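Local structure of packaging enzyme P4 (Pseudomonas phage phi13, 4BLP) at residues V76-K79 against D80-S83; T297-F301 against S302-A306. The protein probably hydrolyses NTP as a hexameric RecA-type helicase motor of a double-stranded RNA phage, driving RNA into the viral capsid during packaging. All coordinates share one frame; numbering follows the deposited sequence.

Contact 1: residues V76-K79 against D80-S83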
ATOM      1  N   VAL D  76       1.195 -26.777  -3.648  1.00  6.20           N
ATOM      2  CA  VAL D  76       1.730 -28.090  -3.313  1.00  6.97           C
ATOM      3  C   VAL D  76       1.613 -28.959  -4.538  1.00  8.71           C
ATOM      4  O   VAL D  76       0.579 -28.937  -5.215  1.00  9.64           O
ATOM      5  CB  VAL D  76       0.978 -28.726  -2.113  1.00  8.80           C
ATOM      6  CG1 VAL D  76       1.428 -30.186  -1.899  1.00  9.71           C
ATOM      7  CG2 VAL D  76       1.206 -27.923  -0.835  1.00  9.34           C
ATOM      8  N   VAL D  77       2.655 -29.709  -4.840  1.00  7.54           N
ATOM      9  CA  VAL D  77       2.560 -30.761  -5.848  1.00  8.55           C
ATOM     10  C   VAL D  77       2.596 -32.099  -5.050  1.00 10.97           C
ATOM     11  O   VAL D  77       3.425 -32.249  -4.129  1.00  9.47           O
ATOM     12  CB  VAL D  77       3.618 -30.696  -6.977  1.00 13.71           C
ATOM     13  CG1 VAL D  77       5.027 -30.707  -6.413  1.00 15.13           C
ATOM     14  CG2 VAL D  77       3.426 -31.867  -7.971  1.00 13.76           C
ATOM     15  N   ASP D  78       1.676 -33.018  -5.348  1.00  9.54           N
ATOM     16  CA  ASP D  78       1.715 -34.336  -4.695  1.00  8.42           C
ATOM     17  C   ASP D  78       2.287 -35.333  -5.704  1.00 12.56           C
ATOM     18  O   ASP D  78       1.676 -35.597  -6.747  1.00 11.43           O
ATOM     19  CB  ASP D  78       0.341 -34.767  -4.162  1.00  9.86           C
ATOM     20  CG  ASP D  78       0.492 -36.041  -3.299  1.00 15.93           C
ATOM     21  OD1 ASP D  78       0.713 -37.112  -3.870  1.00 14.80           O
ATOM     22  OD2 ASP D  78       0.570 -35.921  -2.050  1.00 17.71           O
ATOM     23  N   LYS D  79       3.489 -35.880  -5.397  1.00 11.00           N
ATOM     24  CA  LYS D  79       4.197 -36.807  -6.288  1.00 10.37           C
ATOM     25  C   LYS D  79       3.436 -38.109  -6.509  1.00 14.41           C
ATOM     26  O   LYS D  79       3.603 -38.717  -7.565  1.00 13.99           O
ATOM     27  CB  LYS D  79       5.590 -37.146  -5.691  1.00 10.66           C
ATOM     28  CG  LYS D  79       6.498 -35.909  -5.721  1.00 12.68           C
ATOM     29  CD  LYS D  79       7.903 -36.267  -5.167  1.00 22.39           C
ATOM     30  CE  LYS D  79       7.882 -36.223  -3.660  1.00 43.53           C
ATOM     31  NZ  LYS D  79       9.169 -36.703  -3.074  1.00 48.17           N
ATOM     32  N   ASP D  80       2.653 -38.574  -5.506  1.00 10.57           N
ATOM     33  CA  ASP D  80       1.937 -39.837  -5.635  1.00 11.74           C
ATOM     34  C   ASP D  80       0.673 -39.652  -6.495  1.00 15.42           C
ATOM     35  O   ASP D  80       0.354 -40.529  -7.329  1.00 13.51           O
ATOM     36  CB  ASP D  80       1.584 -40.416  -4.262  1.00 12.81           C
ATOM     37  CG  ASP D  80       2.782 -40.953  -3.510  1.00 14.35           C
ATOM     38  OD1 ASP D  80       3.894 -40.964  -4.096  1.00 13.64           O
ATOM     39  OD2 ASP D  80       2.614 -41.332  -2.343  1.00 16.19           O
ATOM     40  N   ALA D  81      -0.050 -38.536  -6.285  1.00 11.07           N
ATOM     41  CA  ALA D  81      -1.208 -38.232  -7.151  1.00  9.88           C
ATOM     42  C   ALA D  81      -0.696 -38.066  -8.592  1.00 12.25           C
ATOM     43  O   ALA D  81      -1.295 -38.598  -9.530  1.00 11.98           O
ATOM     44  CB  ALA D  81      -1.919 -36.966  -6.674  1.00 10.84           C
ATOM     45  N   LEU D  82       0.472 -37.394  -8.753  1.00  9.30           N
ATOM     46  CA  LEU D  82       1.036 -37.201 -10.077  1.00  9.73           C
ATOM     47  C   LEU D  82       1.408 -38.523 -10.740  1.00 13.35           C
ATOM     48  O   LEU D  82       1.075 -38.723 -11.910  1.00 12.44           O
ATOM     49  CB  LEU D  82       2.279 -36.287 -10.006  1.00  9.70           C
ATOM     50  CG  LEU D  82       3.038 -36.133 -11.324  1.00 12.91           C
ATOM     51  CD1 LEU D  82       2.140 -35.451 -12.426  1.00 12.81           C
ATOM     52  CD2 LEU D  82       4.364 -35.337 -11.099  1.00 14.32           C
ATOM     53  N   SER D  83       2.181 -39.375 -10.042  1.00 11.52           N
ATOM     54  CA  SER D  83       2.636 -40.620 -10.671  1.00 12.03           C
ATOM     55  C   SER D  83       1.459 -41.537 -10.963  1.00 14.22           C
ATOM     56  O   SER D  83       1.417 -42.119 -12.057  1.00 15.87           O
ATOM     57  CB  SER D  83       3.693 -41.314  -9.800  1.00 15.86           C
ATOM     58  OG  SER D  83       3.094 -41.688  -8.576  1.00 22.65           O
TER
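Asp78 holds its CG anti to the backbone N (chi1 -171°), and a chi2 of -73° then turns OD1 toward the backbone N-H groups of Asp80 and Ala81. The result is an aspartate N-cap at the junction where strand 73-78 runs straight into helix 79-91. The bond from Ala81 N to Asp78 OD1 is the sound one, 2.9 Å long and nearly straight at 166°. It reaches the oxygen on the anti side of the carboxylate, slightly out of its plane. Asp80 N lies equally near the same oxygen, but its N-H points well off line, and this second bond is weak. Aspartate suits the place because its short side chain can reach forward over the first turn, where the N-H groups have no preceding carbonyl to meet, and its negative charge would probably be favoured by the helix dipole. The other carboxylate oxygen, OD2, is hydrogen-bonded by Ser64 OG, so this buried group is held from two quarters.

Regular helix pairing starts at the same residue: Leu82 N donates to Asp78 O at 3.0 Å, and Ser83 N follows on Lys79 O at 2.9 Å. Ala81 brings only a methyl beside the cap, its CB 4.0 Å from Asp78 CB, compact enough for a buried position. Leu82 is the large apolar side chain of the turn; it packs on Leu201, Leu202 and Thr205 of helix 193-205, against which Val77 also rests through Leu201. Lys79 is partly exposed and Asp80 exposed, where charged ends can meet water. At its root, Leu82 CB sits 3.4 Å from Asp78 O, the very oxygen that its own N-H binds.

Contact 2: residues T297-F301 against S302-A306; sequences TGRIF and SGEPA
Arg299 and Glu304 form a salt bridge across the end of edge strand 298-302, where the outermost strand of the RecA-like mixed sheet gives way to the loop that ends the modelled chain. From Glu304 CB, which points toward the strand, CG comes within 3.8 Å of Phe301 CD2, so the aliphatic part of the acid lies against the ring. CD follows in the plane of the Arg299 guanidinium, at its edge, and the carboxylate divides there. OE2 receives a weak bond from Arg299 NH1 at 2.8 Å. OE1 is shared: Arg299 NH2 donates to it at 3.0 Å, and NH1 adds a weak bond to the same oxygen. The NH2 bond lies in the guanidinium plane but meets OE1 from above the carboxylate plane, as the two flat groups are turned 44° apart.

The arginine reaches this acid because its chain stays extended through chi1 and chi2, along the strand, then bends at chi3 (78°). NH1 is also bonded to Thr292 OG1 on the neighbouring strand 287-295, which ties the ion pair back to the sheet.

Phe301, two residues on, projects on the same side of the strand as Arg299 and supplies a flat surface for the cation. Its CD1 sits over the centre of the guanidinium, while Arg299 NH2 lies over the ring's own centre, a face-on approach that suits a delocalised charge. Arginine fits here because one planar group can offer its edge to the acid and its face to the phenyl. Gly303 turns the chain at a phi of 64°, a conformation that a residue without CB adopts at little cost. On the phenylalanine, Glu304 OE1 stands 3.6 Å from CD2, obliquely to the ring.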
ATOM      1  N   THR D 297      25.551 -31.799 -20.756  1.00 19.02           N
ATOM      2  CA  THR D 297      26.987 -31.664 -21.037  1.00 20.77           C
ATOM      3  C   THR D 297      27.469 -30.202 -20.983  1.00 25.08           C
ATOM      4  O   THR D 297      28.590 -29.912 -21.424  1.00 27.74           O
ATOM      5  CB  THR D 297      27.332 -32.305 -22.394  1.00 31.94           C
ATOM      6  OG1 THR D 297      26.493 -31.752 -23.413  1.00 32.35           O
ATOM      7  CG2 THR D 297      27.190 -33.831 -22.373  1.00 30.81           C
ATOM      8  N   GLY D 298      26.663 -29.317 -20.409  1.00 18.05           N
ATOM      9  CA  GLY D 298      27.022 -27.909 -20.259  1.00 17.69           C
ATOM     10  C   GLY D 298      26.067 -26.963 -20.967  1.00 22.08           C
ATOM     11  O   GLY D 298      25.032 -27.396 -21.484  1.00 21.17           O
ATOM     12  N   ARG D 299      26.393 -25.662 -20.970  1.00 18.67           N
ATOM     13  CA  ARG D 299      25.526 -24.676 -21.592  1.00 19.65           C
ATOM     14  C   ARG D 299      25.640 -24.720 -23.131  1.00 23.35           C
ATOM     15  O   ARG D 299      26.734 -24.688 -23.678  1.00 22.36           O
ATOM     16  CB  ARG D 299      25.812 -23.269 -21.038  1.00 19.99           C
ATOM     17  CG  ARG D 299      24.701 -22.255 -21.395  1.00 22.58           C
ATOM     18  CD  ARG D 299      24.964 -20.912 -20.766  1.00 24.30           C
ATOM     19  NE  ARG D 299      25.983 -20.097 -21.447  0.76 24.09           N
ATOM     20  CZ  ARG D 299      25.718 -19.055 -22.231  0.76 36.65           C
ATOM     21  NH1 ARG D 299      24.464 -18.715 -22.498  0.87 26.38           N
ATOM     22  NH2 ARG D 299      26.707 -18.340 -22.749  0.89 26.71           N
ATOM     23  N   ILE D 300      24.493 -24.823 -23.820  1.00 16.98           N
ATOM     24  CA  ILE D 300      24.448 -24.849 -25.299  1.00 16.62           C
ATOM     25  C   ILE D 300      23.687 -23.600 -25.713  1.00 17.78           C
ATOM     26  O   ILE D 300      22.560 -23.421 -25.283  1.00 16.31           O
ATOM     27  CB  ILE D 300      23.805 -26.139 -25.864  1.00 19.28           C
ATOM     28  CG1 ILE D 300      24.531 -27.431 -25.330  1.00 21.54           C
ATOM     29  CG2 ILE D 300      23.792 -26.049 -27.428  1.00 19.94           C
ATOM     30  CD1 ILE D 300      23.994 -28.770 -25.864  1.00 20.55           C
ATOM     31  N   PHE D 301      24.278 -22.736 -26.537  1.00 15.05           N
ATOM     32  CA  PHE D 301      23.652 -21.453 -26.825  1.00 13.61           C
ATOM     33  C   PHE D 301      24.028 -20.936 -28.194  1.00 16.76           C
ATOM     34  O   PHE D 301      25.015 -21.380 -28.774  1.00 15.14           O
ATOM     35  CB  PHE D 301      24.092 -20.437 -25.763  1.00 14.83           C
ATOM     36  CG  PHE D 301      25.588 -20.188 -25.701  1.00 15.34           C
ATOM     37  CD1 PHE D 301      26.422 -21.035 -24.968  1.00 18.47           C
ATOM     38  CD2 PHE D 301      26.156 -19.090 -26.340  1.00 16.57           C
ATOM     39  CE1 PHE D 301      27.810 -20.807 -24.902  1.00 21.04           C
ATOM     40  CE2 PHE D 301      27.541 -18.858 -26.274  1.00 17.97           C
ATOM     41  CZ  PHE D 301      28.358 -19.714 -25.555  1.00 19.47           C
ATOM     42  N   SER D 302      23.248 -19.981 -28.712  1.00 16.08           N
ATOM     43  CA  SER D 302      23.487 -19.430 -30.050  1.00 16.09           C
ATOM     44  C   SER D 302      22.840 -18.080 -30.160  1.00 21.81           C
ATOM     45  O   SER D 302      21.840 -17.813 -29.476  1.00 20.05           O
ATOM     46  CB  SER D 302      22.951 -20.375 -31.137  1.00 20.44           C
ATOM     47  OG  SER D 302      21.564 -20.656 -30.980  1.00 29.58           O
ATOM     48  N   GLY D 303      23.402 -17.238 -31.037  1.00 18.89           N
ATOM     49  CA  GLY D 303      22.855 -15.912 -31.309  1.00 18.72           C
ATOM     50  C   GLY D 303      22.871 -14.953 -30.143  1.00 23.25           C
ATOM     51  O   GLY D 303      22.242 -13.902 -30.206  1.00 24.84           O
ATOM     52  N   GLU D 304      23.638 -15.267 -29.094  1.00 22.09           N
ATOM     53  CA  GLU D 304      23.746 -14.431 -27.894  1.00 22.47           C
ATOM     54  C   GLU D 304      24.537 -13.163 -28.188  1.00 29.00           C
ATOM     55  O   GLU D 304      25.595 -13.243 -28.810  1.00 27.09           O
ATOM     56  CB  GLU D 304      24.414 -15.190 -26.745  1.00 23.37           C
ATOM     57  CG  GLU D 304      23.606 -16.334 -26.178  1.00 32.38           C
ATOM     58  CD  GLU D 304      23.888 -16.546 -24.704  1.00 52.71           C
ATOM     59  OE1 GLU D 304      25.062 -16.413 -24.280  1.00 43.46           O
ATOM     60  OE2 GLU D 304      22.920 -16.822 -23.965  1.00 40.99           O
ATOM     61  N   PRO D 305      24.069 -11.973 -27.733  1.00 31.40           N
ATOM     62  CA  PRO D 305      24.831 -10.746 -28.016  1.00 33.18           C
ATOM     63  C   PRO D 305      26.033 -10.554 -27.082  1.00 39.52           C
ATOM     64  O   PRO D 305      26.880  -9.715 -27.383  1.00 40.50           O
ATOM     65  CB  PRO D 305      23.792  -9.634 -27.847  1.00 35.44           C
ATOM     66  CG  PRO D 305      22.813 -10.177 -26.845  1.00 39.24           C
ATOM     67  CD  PRO D 305      22.828 -11.689 -26.975  1.00 34.32           C
ATOM     68  N   ALA D 306      26.133 -11.346 -25.985  1.00 36.56           N
ATOM     69  CA  ALA D 306      27.212 -11.232 -24.991  1.00 74.45           C
ATOM     70  C   ALA D 306      28.035 -12.512 -24.864  1.00 89.48           C
ATOM     71  O   ALA D 306      29.242 -12.453 -24.620  1.00 47.61           O
ATOM     72  CB  ALA D 306      26.631 -10.870 -23.632  1.00 74.75           C
TER

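Overall arrangement
From the N terminus, the chain first completes contact 1, turning directly from strand 73-78 of the small antiparallel sheet into helix 79-91. It then enters the mixed sheet by strand 147-152, passes the putative P-loop that follows, and runs through the remaining strands before making contact 2 at the end of the modelled chain. Each contact joins adjoining residues, so neither closes a long loop, and the two stand in series without nesting or crossing. The centres of contact 1 and contact 2 are about 34 Å apart, on opposite sides of the chain's centre. Contact 1 ties the antiparallel sheet to its following helix; contact 2 ties the loop that ends the modelled chain to the mixed sheet's edge strand.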